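Local coordinates for protein endoglucanase (Clostridium thermocellum, PDB 2YIK) that probably hydrolyses internal beta-1,4-glucosidic bonds of cellulose, as a family 9 glycoside hydrolase with a calcium- and zinc-binding catalytic domain, at residues K213-I218 with G261-D267; I228-N232 with W288-A292; Y305-P311 with W322-A326. The contacts are given in a common frame with arbitrary orientation. Numbering follows the deposited sequence.

Contact 1 (K213-I218 with G261-D267); sequences KPGTDI and GVVQGED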
ATOM      1  N   LYS A 213       5.249  15.353 -18.800  1.00 30.01           N
ATOM      2  CA  LYS A 213       6.185  14.241 -18.630  1.00 29.30           C
ATOM      3  C   LYS A 213       5.393  13.070 -18.042  1.00 28.08           C
ATOM      4  O   LYS A 213       4.577  13.260 -17.149  1.00 27.05           O
ATOM      5  CB  LYS A 213       7.339  14.636 -17.701  1.00 30.06           C
ATOM      6  CG  LYS A 213       8.595  13.779 -17.878  1.00 31.51           C
ATOM      7  CD  LYS A 213       9.778  14.327 -17.074  1.00 32.86           C
ATOM      8  CE  LYS A 213      11.074  13.559 -17.368  1.00 33.00           C
ATOM      9  NZ  LYS A 213      12.214  14.001 -16.498  1.00 33.14           N
ATOM     10  N   PRO A 214       5.620  11.843 -18.544  1.00 27.35           N
ATOM     11  CA  PRO A 214       4.903  10.661 -18.053  1.00 27.56           C
ATOM     12  C   PRO A 214       5.047  10.389 -16.561  1.00 26.87           C
ATOM     13  O   PRO A 214       6.091  10.652 -15.963  1.00 26.26           O
ATOM     14  CB  PRO A 214       5.481   9.520 -18.897  1.00 27.74           C
ATOM     15  CG  PRO A 214       5.910  10.210 -20.169  1.00 27.97           C
ATOM     16  CD  PRO A 214       6.548  11.475 -19.628  1.00 27.71           C
ATOM     17  N   GLY A 215       3.978   9.863 -15.976  1.00 25.03           N
ATOM     18  CA  GLY A 215       3.969   9.521 -14.569  1.00 25.24           C
ATOM     19  C   GLY A 215       2.944   8.424 -14.403  1.00 24.12           C
ATOM     20  O   GLY A 215       2.345   8.265 -13.346  1.00 23.23           O
ATOM     21  N   THR A 216       2.768   7.664 -15.477  1.00 23.95           N
ATOM     22  CA  THR A 216       1.804   6.578 -15.556  1.00 23.27           C
ATOM     23  C   THR A 216       1.751   5.615 -14.380  1.00 25.15           C
ATOM     24  O   THR A 216       0.668   5.255 -13.921  1.00 25.05           O
ATOM     25  CB  THR A 216       2.037   5.773 -16.836  1.00 23.76           C
ATOM     26  OG1 THR A 216       2.356   6.685 -17.893  1.00 24.52           O
ATOM     27  CG2 THR A 216       0.783   4.981 -17.215  1.00 21.07           C
ATOM     28  N   ASP A 217       2.907   5.194 -13.881  1.00 25.22           N
ATOM     29  CA  ASP A 217       2.911   4.255 -12.770  1.00 25.08           C
ATOM     30  C   ASP A 217       2.245   4.823 -11.515  1.00 24.36           C
ATOM     31  O   ASP A 217       1.345   4.191 -10.959  1.00 25.39           O
ATOM     32  CB  ASP A 217       4.341   3.773 -12.474  1.00 24.29           C
ATOM     33  CG  ASP A 217       5.287   4.905 -12.110  1.00 28.69           C
ATOM     34  OD1 ASP A 217       5.101   6.030 -12.626  1.00 26.85           O
ATOM     35  OD2 ASP A 217       6.226   4.665 -11.314  1.00 28.10           O
ATOM     36  N   ILE A 218       2.658   6.010 -11.079  1.00 23.43           N
ATOM     37  CA  ILE A 218       2.066   6.610  -9.881  1.00 23.75           C
ATOM     38  C   ILE A 218       0.612   7.035 -10.091  1.00 22.81           C
ATOM     39  O   ILE A 218      -0.214   6.869  -9.198  1.00 21.55           O
ATOM     40  CB  ILE A 218       2.873   7.848  -9.378  1.00 25.21           C
ATOM     41  CG1 ILE A 218       4.213   7.414  -8.782  1.00 23.81           C
ATOM     42  CG2 ILE A 218       2.086   8.587  -8.311  1.00 23.31           C
ATOM     43  CD1 ILE A 218       5.218   7.042  -9.812  1.00 33.93           C
ATOM     44  N   GLY A 261       5.055   6.096 -19.285  1.00 26.41           N
ATOM     45  CA  GLY A 261       6.372   6.081 -18.677  1.00 26.64           C
ATOM     46  C   GLY A 261       6.255   6.084 -17.164  1.00 27.68           C
ATOM     47  O   GLY A 261       5.159   6.236 -16.626  1.00 27.97           O
ATOM     48  N   VAL A 262       7.372   5.909 -16.467  1.00 26.92           N
ATOM     49  CA  VAL A 262       7.340   5.928 -15.010  1.00 26.01           C
ATOM     50  C   VAL A 262       7.929   7.244 -14.521  1.00 25.28           C
ATOM     51  O   VAL A 262       8.713   7.878 -15.222  1.00 25.10           O
ATOM     52  CB  VAL A 262       8.147   4.747 -14.397  1.00 27.53           C
ATOM     53  CG1 VAL A 262       7.577   3.417 -14.887  1.00 25.51           C
ATOM     54  CG2 VAL A 262       9.627   4.869 -14.755  1.00 26.29           C
ATOM     55  N   VAL A 263       7.532   7.677 -13.332  1.00 24.98           N
ATOM     56  CA  VAL A 263       8.089   8.900 -12.785  1.00 25.53           C
ATOM     57  C   VAL A 263       9.586   8.617 -12.594  1.00 27.81           C
ATOM     58  O   VAL A 263       9.969   7.585 -12.033  1.00 28.04           O
ATOM     59  CB  VAL A 263       7.418   9.266 -11.444  1.00 25.99           C
ATOM     60  CG1 VAL A 263       8.198  10.374 -10.750  1.00 25.65           C
ATOM     61  CG2 VAL A 263       5.980   9.732 -11.703  1.00 25.73           C
ATOM     62  N   GLN A 264      10.422   9.524 -13.089  1.00 28.57           N
ATOM     63  CA  GLN A 264      11.875   9.376 -13.016  1.00 29.70           C
ATOM     64  C   GLN A 264      12.468   9.774 -11.672  1.00 29.20           C
ATOM     65  O   GLN A 264      11.906  10.602 -10.953  1.00 27.76           O
ATOM     66  CB  GLN A 264      12.536  10.192 -14.131  1.00 31.08           C
ATOM     67  CG  GLN A 264      12.143   9.760 -15.530  1.00 32.10           C
ATOM     68  CD  GLN A 264      12.647   8.365 -15.867  1.00 35.77           C
ATOM     69  OE1 GLN A 264      13.857   8.128 -15.920  1.00 35.73           O
ATOM     70  NE2 GLN A 264      11.721   7.430 -16.090  1.00 35.51           N
ATOM     71  N   GLY A 265      13.614   9.181 -11.347  1.00 29.81           N
ATOM     72  CA  GLY A 265      14.278   9.469 -10.087  1.00 28.88           C
ATOM     73  C   GLY A 265      14.515  10.945  -9.817  1.00 29.83           C
ATOM     74  O   GLY A 265      14.283  11.421  -8.704  1.00 30.23           O
ATOM     75  N   GLU A 266      14.973  11.676 -10.829  1.00 30.38           N
ATOM     76  CA  GLU A 266      15.251  13.108 -10.690  1.00 31.64           C
ATOM     77  C   GLU A 266      13.983  13.924 -10.456  1.00 31.06           C
ATOM     78  O   GLU A 266      14.048  15.079 -10.034  1.00 29.73           O
ATOM     79  CB  GLU A 266      15.932  13.638 -11.949  1.00 34.14           C
ATOM     80  CG  GLU A 266      15.104  13.389 -13.201  1.00 39.05           C
ATOM     81  CD  GLU A 266      15.711  14.003 -14.447  1.00 44.09           C
ATOM     82  OE1 GLU A 266      16.806  14.603 -14.339  1.00 45.89           O
ATOM     83  OE2 GLU A 266      15.095  13.888 -15.533  1.00 44.49           O
ATOM     84  N   ASP A 267      12.828  13.337 -10.741  1.00 29.82           N
ATOM     85  CA  ASP A 267      11.584  14.067 -10.558  1.00 29.75           C
ATOM     86  C   ASP A 267      10.918  13.696  -9.261  1.00 30.20           C
ATOM     87  O   ASP A 267       9.689  13.737  -9.114  1.00 28.51           O
ATOM     88  CB  ASP A 267      10.658  13.840 -11.744  1.00 30.69           C
ATOM     89  CG  ASP A 267      11.304  14.252 -13.062  1.00 32.28           C
ATOM     90  OD1 ASP A 267      12.006  15.285 -13.074  1.00 33.42           O
ATOM     91  OD2 ASP A 267      11.109  13.559 -14.083  1.00 31.51           O
TER
HETATM   92  O   HOH W   1       8.580  10.289 -16.574  1.00 27.48           O
HETATM   93  O   HOH W   2       8.165   6.322 -10.053  1.00 25.04           O
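V263 lays its CG2 methyl against the start of helix 216-233, 3.4 Å from CD1 of I218 and 3.5 Å from CA of G215, the N-cap residue. This is a loop-to-helix-N-terminus contact in the helical (alpha/alpha)6 barrel of family 9 glycoside hydrolases: the loop between helices 238-257 and 279-293 folds back over the first turn of helix 216-233. The apolar patch is small, and I209 together with H182 extends it on the strand side. Polar bonds fix the rest. The amide of G261 donates to OG1 of T216 (N to OG1 3.1 Å), and the amide of V263 donates to OD1 of D217 (N to OD1 3.0 Å), so two side chains of the first helical turn hold two alternate backbone amides of the loop. The other carboxylate oxygen of D217 accepts from S275 and, through a water, is linked to the carbonyl of V263. G261 fits closely against the proline, its N lying 3.5 Å from CB of P214; a beta carbon at G261 would collide with that atom. A second water joins the carbonyls of P214 and V262. At the exposed end K213 extends fully, all four chi angles trans, into a salt-bridge network in which its NZ lies 3.0 Å from OE2 of E266 and 2.7 Å from OD2 of D267.

Contact 2 (I228-N232 with W288-A292); sequences INYMN and WLYLA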
ATOM      1  N   ILE A 228     -10.691   1.322  -5.359  1.00 22.87           N
ATOM      2  CA  ILE A 228     -10.881   0.399  -4.244  1.00 22.98           C
ATOM      3  C   ILE A 228     -11.668   1.113  -3.137  1.00 23.54           C
ATOM      4  O   ILE A 228     -12.506   0.499  -2.473  1.00 23.05           O
ATOM      5  CB  ILE A 228      -9.515  -0.085  -3.692  1.00 23.14           C
ATOM      6  CG1 ILE A 228      -8.843  -0.985  -4.737  1.00 22.87           C
ATOM      7  CG2 ILE A 228      -9.696  -0.824  -2.358  1.00 21.31           C
ATOM      8  CD1 ILE A 228      -7.408  -1.306  -4.447  1.00 24.86           C
ATOM      9  N   ASN A 229     -11.402   2.407  -2.956  1.00 23.60           N
ATOM     10  CA  ASN A 229     -12.083   3.201  -1.937  1.00 25.64           C
ATOM     11  C   ASN A 229     -13.576   3.217  -2.265  1.00 27.02           C
ATOM     12  O   ASN A 229     -14.424   3.114  -1.375  1.00 26.92           O
ATOM     13  CB  ASN A 229     -11.535   4.632  -1.908  1.00 25.02           C
ATOM     14  CG  ASN A 229     -11.620   5.265  -0.528  1.00 26.48           C
ATOM     15  OD1 ASN A 229     -11.877   6.467  -0.393  1.00 27.65           O
ATOM     16  ND2 ASN A 229     -11.388   4.466   0.503  1.00 21.43           N
ATOM     17  N   TYR A 230     -13.893   3.351  -3.551  1.00 27.46           N
ATOM     18  CA  TYR A 230     -15.281   3.340  -3.976  1.00 26.91           C
ATOM     19  C   TYR A 230     -15.881   1.993  -3.586  1.00 27.58           C
ATOM     20  O   TYR A 230     -16.951   1.934  -2.971  1.00 27.10           O
ATOM     21  CB  TYR A 230     -15.393   3.527  -5.492  1.00 26.80           C
ATOM     22  CG  TYR A 230     -16.720   3.061  -6.046  1.00 27.52           C
ATOM     23  CD1 TYR A 230     -17.856   3.871  -5.988  1.00 29.43           C
ATOM     24  CD2 TYR A 230     -16.856   1.779  -6.575  1.00 28.42           C
ATOM     25  CE1 TYR A 230     -19.100   3.408  -6.451  1.00 28.24           C
ATOM     26  CE2 TYR A 230     -18.085   1.308  -7.031  1.00 28.65           C
ATOM     27  CZ  TYR A 230     -19.198   2.125  -6.969  1.00 29.30           C
ATOM     28  OH  TYR A 230     -20.395   1.648  -7.446  1.00 30.72           O
ATOM     29  N   MET A 231     -15.189   0.911  -3.938  1.00 26.75           N
ATOM     30  CA  MET A 231     -15.668  -0.435  -3.633  1.00 27.09           C
ATOM     31  C   MET A 231     -15.923  -0.633  -2.142  1.00 28.23           C
ATOM     32  O   MET A 231     -16.871  -1.311  -1.754  1.00 28.26           O
ATOM     33  CB  MET A 231     -14.667  -1.498  -4.110  1.00 28.09           C
ATOM     34  CG  MET A 231     -14.525  -1.648  -5.621  1.00 26.24           C
ATOM     35  SD  MET A 231     -16.064  -1.983  -6.507  1.00 29.12           S
ATOM     36  CE  MET A 231     -16.429  -3.660  -6.020  1.00 26.03           C
ATOM     37  N   ASN A 232     -15.077  -0.031  -1.312  1.00 28.45           N
ATOM     38  CA  ASN A 232     -15.196  -0.152   0.138  1.00 27.99           C
ATOM     39  C   ASN A 232     -16.279   0.728   0.766  1.00 29.39           C
ATOM     40  O   ASN A 232     -16.801   0.398   1.829  1.00 29.17           O
ATOM     41  CB  ASN A 232     -13.840   0.163   0.796  1.00 26.22           C
ATOM     42  CG  ASN A 232     -12.838  -0.980   0.666  1.00 25.87           C
ATOM     43  OD1 ASN A 232     -11.631  -0.756   0.637  1.00 26.58           O
ATOM     44  ND2 ASN A 232     -13.337  -2.208   0.606  1.00 21.94           N
ATOM     45  N   TRP A 288      -9.595  -2.856 -11.251  1.00 23.13           N
ATOM     46  CA  TRP A 288     -10.444  -2.355 -10.179  1.00 22.88           C
ATOM     47  C   TRP A 288     -11.552  -1.454 -10.708  1.00 23.30           C
ATOM     48  O   TRP A 288     -12.664  -1.455 -10.179  1.00 23.96           O
ATOM     49  CB  TRP A 288      -9.621  -1.593  -9.142  1.00 22.69           C
ATOM     50  CG  TRP A 288      -8.924  -2.492  -8.172  1.00 24.09           C
ATOM     51  CD1 TRP A 288      -7.598  -2.823  -8.160  1.00 23.07           C
ATOM     52  CD2 TRP A 288      -9.527  -3.195  -7.077  1.00 22.59           C
ATOM     53  NE1 TRP A 288      -7.335  -3.686  -7.121  1.00 23.07           N
ATOM     54  CE2 TRP A 288      -8.496  -3.929  -6.442  1.00 23.85           C
ATOM     55  CE3 TRP A 288     -10.830  -3.268  -6.569  1.00 22.85           C
ATOM     56  CZ2 TRP A 288      -8.740  -4.734  -5.321  1.00 22.78           C
ATOM     57  CZ3 TRP A 288     -11.070  -4.069  -5.453  1.00 23.44           C
ATOM     58  CH2 TRP A 288     -10.027  -4.788  -4.841  1.00 24.80           C
ATOM     59  N   LEU A 289     -11.243  -0.678 -11.740  1.00 21.84           N
ATOM     60  CA  LEU A 289     -12.241   0.201 -12.325  1.00 23.21           C
ATOM     61  C   LEU A 289     -13.326  -0.600 -13.045  1.00 23.82           C
ATOM     62  O   LEU A 289     -14.477  -0.170 -13.098  1.00 22.98           O
ATOM     63  CB  LEU A 289     -11.583   1.206 -13.276  1.00 21.80           C
ATOM     64  CG  LEU A 289     -10.950   2.392 -12.538  1.00 23.55           C
ATOM     65  CD1 LEU A 289     -10.000   3.136 -13.448  1.00 24.31           C
ATOM     66  CD2 LEU A 289     -12.049   3.319 -12.018  1.00 23.51           C
ATOM     67  N   TYR A 290     -12.973  -1.765 -13.589  1.00 24.21           N
ATOM     68  CA  TYR A 290     -13.989  -2.570 -14.258  1.00 26.12           C
ATOM     69  C   TYR A 290     -14.881  -3.144 -13.169  1.00 27.56           C
ATOM     70  O   TYR A 290     -16.102  -3.188 -13.310  1.00 27.19           O
ATOM     71  CB  TYR A 290     -13.384  -3.719 -15.067  1.00 25.28           C
ATOM     72  CG  TYR A 290     -14.451  -4.576 -15.726  1.00 25.73           C
ATOM     73  CD1 TYR A 290     -15.082  -4.166 -16.905  1.00 25.75           C
ATOM     74  CD2 TYR A 290     -14.884  -5.764 -15.130  1.00 25.94           C
ATOM     75  CE1 TYR A 290     -16.121  -4.918 -17.472  1.00 26.05           C
ATOM     76  CE2 TYR A 290     -15.915  -6.518 -15.685  1.00 25.62           C
ATOM     77  CZ  TYR A 290     -16.528  -6.092 -16.855  1.00 27.35           C
ATOM     78  OH  TYR A 290     -17.539  -6.853 -17.396  1.00 30.37           O
ATOM     79  N   LEU A 291     -14.258  -3.567 -12.071  1.00 27.48           N
ATOM     80  CA  LEU A 291     -14.987  -4.130 -10.942  1.00 27.78           C
ATOM     81  C   LEU A 291     -15.978  -3.091 -10.408  1.00 27.82           C
ATOM     82  O   LEU A 291     -17.104  -3.420 -10.040  1.00 26.72           O
ATOM     83  CB  LEU A 291     -13.990  -4.541  -9.849  1.00 29.83           C
ATOM     84  CG  LEU A 291     -14.328  -5.680  -8.879  1.00 31.39           C
ATOM     85  CD1 LEU A 291     -14.824  -6.897  -9.645  1.00 30.81           C
ATOM     86  CD2 LEU A 291     -13.078  -6.037  -8.062  1.00 32.66           C
ATOM     87  N   ALA A 292     -15.557  -1.831 -10.397  1.00 25.43           N
ATOM     88  CA  ALA A 292     -16.387  -0.744  -9.899  1.00 27.82           C
ATOM     89  C   ALA A 292     -17.473  -0.257 -10.846  1.00 29.76           C
ATOM     90  O   ALA A 292     -18.553   0.141 -10.415  1.00 28.50           O
ATOM     91  CB  ALA A 292     -15.498   0.442  -9.498  1.00 26.82           C
TER
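Two helices of the (alpha/alpha)6 barrel, 216-233 and 279-293, pack here through a buried, wholly apolar interface. The short segments run in roughly the same direction, at 32° to one another, with their axes 9.5 Å apart at closest approach. Such a near-parallel course suits alternate helices of the barrel, since the intervening helix 238-257 brings the chain back. At one end I228 lies over a face of the W288 indole: its CG1 is 3.4 Å from the centroid of the six-membered ring and 16° off the normal, a CH-pi contact. One turn further on, M231 points across the gap. Its CG meets the edge of the same indole, 4.1 Å from CE3 of W288, while its SD reaches 3.6 Å from CA of A292 and its CE 4.1 Å from CG of L291. A292 packs against this sulfur, and its CB also touches CD2 of Y230 at 3.5 Å. Around this core, helix 238-257 packs against Y230 through A241 and L245, helix 124-140 supplies Y139 edge-to-face to W288, and helix 322-336 brings I328 against both W288 and L291.

Contact 3 (Y305-P311 with W322-A326); sequences YYDYYAP and WSGTA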
ATOM      1  N   TYR A 305      -2.607  -4.686 -21.819  1.00 26.15           N
ATOM      2  CA  TYR A 305      -1.275  -4.679 -21.229  1.00 26.62           C
ATOM      3  C   TYR A 305      -0.962  -5.784 -20.224  1.00 26.26           C
ATOM      4  O   TYR A 305       0.185  -5.924 -19.812  1.00 27.36           O
ATOM      5  CB  TYR A 305      -1.019  -3.315 -20.583  1.00 26.60           C
ATOM      6  CG  TYR A 305      -1.124  -2.153 -21.551  1.00 28.68           C
ATOM      7  CD1 TYR A 305      -0.101  -1.880 -22.464  1.00 29.82           C
ATOM      8  CD2 TYR A 305      -2.255  -1.335 -21.564  1.00 29.84           C
ATOM      9  CE1 TYR A 305      -0.203  -0.815 -23.367  1.00 31.00           C
ATOM     10  CE2 TYR A 305      -2.369  -0.269 -22.457  1.00 30.91           C
ATOM     11  CZ  TYR A 305      -1.340  -0.014 -23.356  1.00 31.67           C
ATOM     12  OH  TYR A 305      -1.448   1.040 -24.237  1.00 33.24           O
ATOM     13  N   TYR A 306      -1.964  -6.568 -19.844  1.00 25.45           N
ATOM     14  CA  TYR A 306      -1.770  -7.646 -18.880  1.00 24.94           C
ATOM     15  C   TYR A 306      -0.742  -8.697 -19.307  1.00 25.80           C
ATOM     16  O   TYR A 306      -0.886  -9.342 -20.347  1.00 26.09           O
ATOM     17  CB  TYR A 306      -3.110  -8.332 -18.579  1.00 24.34           C
ATOM     18  CG  TYR A 306      -3.030  -9.487 -17.590  1.00 24.99           C
ATOM     19  CD1 TYR A 306      -2.303  -9.369 -16.401  1.00 24.81           C
ATOM     20  CD2 TYR A 306      -3.716 -10.684 -17.823  1.00 24.25           C
ATOM     21  CE1 TYR A 306      -2.261 -10.416 -15.468  1.00 24.52           C
ATOM     22  CE2 TYR A 306      -3.682 -11.739 -16.895  1.00 24.89           C
ATOM     23  CZ  TYR A 306      -2.950 -11.596 -15.720  1.00 24.98           C
ATOM     24  OH  TYR A 306      -2.884 -12.630 -14.802  1.00 23.46           O
ATOM     25  N   ASP A 307       0.297  -8.856 -18.491  1.00 25.27           N
ATOM     26  CA  ASP A 307       1.359  -9.831 -18.741  1.00 24.33           C
ATOM     27  C   ASP A 307       0.974 -11.093 -17.968  1.00 24.06           C
ATOM     28  O   ASP A 307       1.229 -11.206 -16.770  1.00 22.66           O
ATOM     29  CB  ASP A 307       2.704  -9.276 -18.239  1.00 25.76           C
ATOM     30  CG  ASP A 307       3.886 -10.199 -18.547  1.00 27.37           C
ATOM     31  OD1 ASP A 307       3.659 -11.335 -19.024  1.00 27.81           O
ATOM     32  OD2 ASP A 307       5.042  -9.787 -18.302  1.00 27.41           O
ATOM     33  N   TYR A 308       0.343 -12.030 -18.665  1.00 23.07           N
ATOM     34  CA  TYR A 308      -0.113 -13.287 -18.074  1.00 23.80           C
ATOM     35  C   TYR A 308       1.036 -14.093 -17.481  1.00 24.54           C
ATOM     36  O   TYR A 308       0.830 -14.922 -16.600  1.00 24.14           O
ATOM     37  CB  TYR A 308      -0.823 -14.115 -19.152  1.00 24.55           C
ATOM     38  CG  TYR A 308      -1.478 -15.399 -18.688  1.00 23.93           C
ATOM     39  CD1 TYR A 308      -2.701 -15.384 -18.016  1.00 23.78           C
ATOM     40  CD2 TYR A 308      -0.893 -16.637 -18.966  1.00 24.55           C
ATOM     41  CE1 TYR A 308      -3.329 -16.570 -17.642  1.00 23.33           C
ATOM     42  CE2 TYR A 308      -1.509 -17.823 -18.594  1.00 21.59           C
ATOM     43  CZ  TYR A 308      -2.727 -17.782 -17.936  1.00 22.39           C
ATOM     44  OH  TYR A 308      -3.356 -18.954 -17.587  1.00 23.75           O
ATOM     45  N   TYR A 309       2.245 -13.838 -17.969  1.00 24.24           N
ATOM     46  CA  TYR A 309       3.429 -14.561 -17.514  1.00 25.29           C
ATOM     47  C   TYR A 309       4.107 -13.970 -16.281  1.00 24.61           C
ATOM     48  O   TYR A 309       4.958 -14.611 -15.678  1.00 24.08           O
ATOM     49  CB  TYR A 309       4.446 -14.651 -18.664  1.00 25.92           C
ATOM     50  CG  TYR A 309       3.828 -15.189 -19.937  1.00 29.61           C
ATOM     51  CD1 TYR A 309       3.162 -16.418 -19.940  1.00 30.35           C
ATOM     52  CD2 TYR A 309       3.837 -14.438 -21.120  1.00 29.07           C
ATOM     53  CE1 TYR A 309       2.507 -16.893 -21.090  1.00 33.78           C
ATOM     54  CE2 TYR A 309       3.182 -14.899 -22.275  1.00 34.04           C
ATOM     55  CZ  TYR A 309       2.516 -16.126 -22.252  1.00 34.97           C
ATOM     56  OH  TYR A 309       1.843 -16.568 -23.379  1.00 37.32           O
ATOM     57  N   ALA A 310       3.704 -12.766 -15.889  1.00 22.41           N
ATOM     58  CA  ALA A 310       4.319 -12.084 -14.753  1.00 24.05           C
ATOM     59  C   ALA A 310       3.946 -12.500 -13.322  1.00 24.26           C
ATOM     60  O   ALA A 310       4.823 -12.641 -12.470  1.00 26.50           O
ATOM     61  CB  ALA A 310       4.131 -10.573 -14.905  1.00 19.16           C
ATOM     62  N   PRO A 311       2.652 -12.712 -13.033  1.00 24.33           N
ATOM     63  CA  PRO A 311       2.303 -13.088 -11.661  1.00 24.53           C
ATOM     64  C   PRO A 311       3.177 -14.057 -10.864  1.00 24.99           C
ATOM     65  O   PRO A 311       3.567 -13.756  -9.744  1.00 25.12           O
ATOM     66  CB  PRO A 311       0.869 -13.595 -11.799  1.00 24.30           C
ATOM     67  CG  PRO A 311       0.315 -12.733 -12.888  1.00 23.78           C
ATOM     68  CD  PRO A 311       1.457 -12.741 -13.902  1.00 24.11           C
ATOM     69  N   TRP A 322       1.590  -7.002 -10.296  1.00 20.91           N
ATOM     70  CA  TRP A 322       1.052  -7.948 -11.275  1.00 20.98           C
ATOM     71  C   TRP A 322       0.251  -9.076 -10.605  1.00 21.45           C
ATOM     72  O   TRP A 322      -0.796  -9.476 -11.106  1.00 22.07           O
ATOM     73  CB  TRP A 322       2.177  -8.576 -12.115  1.00 19.96           C
ATOM     74  CG  TRP A 322       2.658  -7.751 -13.297  1.00 21.84           C
ATOM     75  CD1 TRP A 322       3.951  -7.425 -13.589  1.00 20.56           C
ATOM     76  CD2 TRP A 322       1.853  -7.210 -14.366  1.00 24.05           C
ATOM     77  NE1 TRP A 322       4.006  -6.700 -14.759  1.00 22.52           N
ATOM     78  CE2 TRP A 322       2.742  -6.532 -15.244  1.00 23.05           C
ATOM     79  CE3 TRP A 322       0.477  -7.182 -14.633  1.00 24.35           C
ATOM     80  CZ2 TRP A 322       2.291  -5.895 -16.415  1.00 23.94           C
ATOM     81  CZ3 TRP A 322       0.031  -6.541 -15.798  1.00 24.16           C
ATOM     82  CH2 TRP A 322       0.938  -5.884 -16.657  1.00 23.90           C
ATOM     83  N   SER A 323       0.735  -9.594  -9.479  1.00 20.91           N
ATOM     84  CA  SER A 323       0.029 -10.681  -8.816  1.00 21.86           C
ATOM     85  C   SER A 323      -1.312 -10.224  -8.266  1.00 19.22           C
ATOM     86  O   SER A 323      -2.285 -10.961  -8.321  1.00 20.70           O
ATOM     87  CB  SER A 323       0.888 -11.313  -7.706  1.00 20.62           C
ATOM     88  OG  SER A 323       1.340 -10.357  -6.773  1.00 21.81           O
ATOM     89  N   GLY A 324      -1.364  -9.005  -7.742  1.00 21.80           N
ATOM     90  CA  GLY A 324      -2.622  -8.487  -7.232  1.00 20.55           C
ATOM     91  C   GLY A 324      -3.577  -8.308  -8.403  1.00 21.22           C
ATOM     92  O   GLY A 324      -4.765  -8.627  -8.315  1.00 20.86           O
ATOM     93  N   THR A 325      -3.042  -7.800  -9.509  1.00 20.77           N
ATOM     94  CA  THR A 325      -3.830  -7.581 -10.715  1.00 21.17           C
ATOM     95  C   THR A 325      -4.438  -8.904 -11.173  1.00 21.30           C
ATOM     96  O   THR A 325      -5.632  -8.981 -11.450  1.00 22.52           O
ATOM     97  CB  THR A 325      -2.950  -6.984 -11.852  1.00 20.30           C
ATOM     98  OG1 THR A 325      -2.467  -5.696 -11.456  1.00 21.89           O
ATOM     99  CG2 THR A 325      -3.745  -6.833 -13.135  1.00 18.24           C
ATOM    100  N   ALA A 326      -3.617  -9.948 -11.235  1.00 22.04           N
ATOM    101  CA  ALA A 326      -4.094 -11.257 -11.665  1.00 22.37           C
ATOM    102  C   ALA A 326      -5.254 -11.724 -10.801  1.00 22.29           C
ATOM    103  O   ALA A 326      -6.208 -12.297 -11.312  1.00 22.92           O
ATOM    104  CB  ALA A 326      -2.967 -12.281 -11.619  1.00 21.85           C
TER
HETATM  105  O   HOH W   3      -5.384 -13.393 -13.857  1.00 21.86           O
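A single indole, that of W322, is overlaid by an irregular loop: D307 and A310, the two ends of a type I beta turn, each set a CB over its face. CB of A310 stands 3.7 Å from the centroid of the five-membered ring and CB of D307 4.1 Å from that of the six-membered ring, both CH-pi contacts. The turn is closed by the bond from N of A310 to O of D307 (3.1 Å), and D307 also forms an Asx turn, its OD1 accepting from N of Y309 at 3.1 Å. The chain leaving helix 296-305 thus packs against the first turn of helix 322-336 in the helical barrel. Y306, the first residue to leave the earlier helix, presents its ring edge to W322, with CD1 3.7 Å from CZ3. CG of P311 reaches CB of A326 at 3.5 Å, adding a second apolar patch. Helix 279-293 supplies D280 and C283 to the surroundings of W322, and D280 is one of the residues at a calcium site. A water bridges the segments, accepting from OH of Y306 (2.8 Å) and donating to O of A326 (2.9 Å). The contact therefore rests mainly on van der Waals and CH-pi packing centred on W322, where O of Y305 (3.2 Å from CH2) and N of D307 (3.6 Å from CH2) also abut the ring, with a water bridging the tyrosine hydroxyl and a carbonyl.

In the fold
All three contacts lie in one helical domain. Contacts 1 and 2 share helix 216-233, its N-terminal turn in one and its last turns in the other, with centres 24 Å apart; their segments alternate along the chain. Contact 3 follows both in sequence, its centre 18 Å from that of contact 2 and 21 Å from that of contact 1. Helix 279-293 links all three, carrying W288 of contact 2 and packing against contacts 1 and 3 near its start. There K277, D280 and D281 bind calcium; a calcium is about 5 Å from the side chain of D217 and about 7 Å from that of W322. None of the contacts lies at the predicted active-site residue H451.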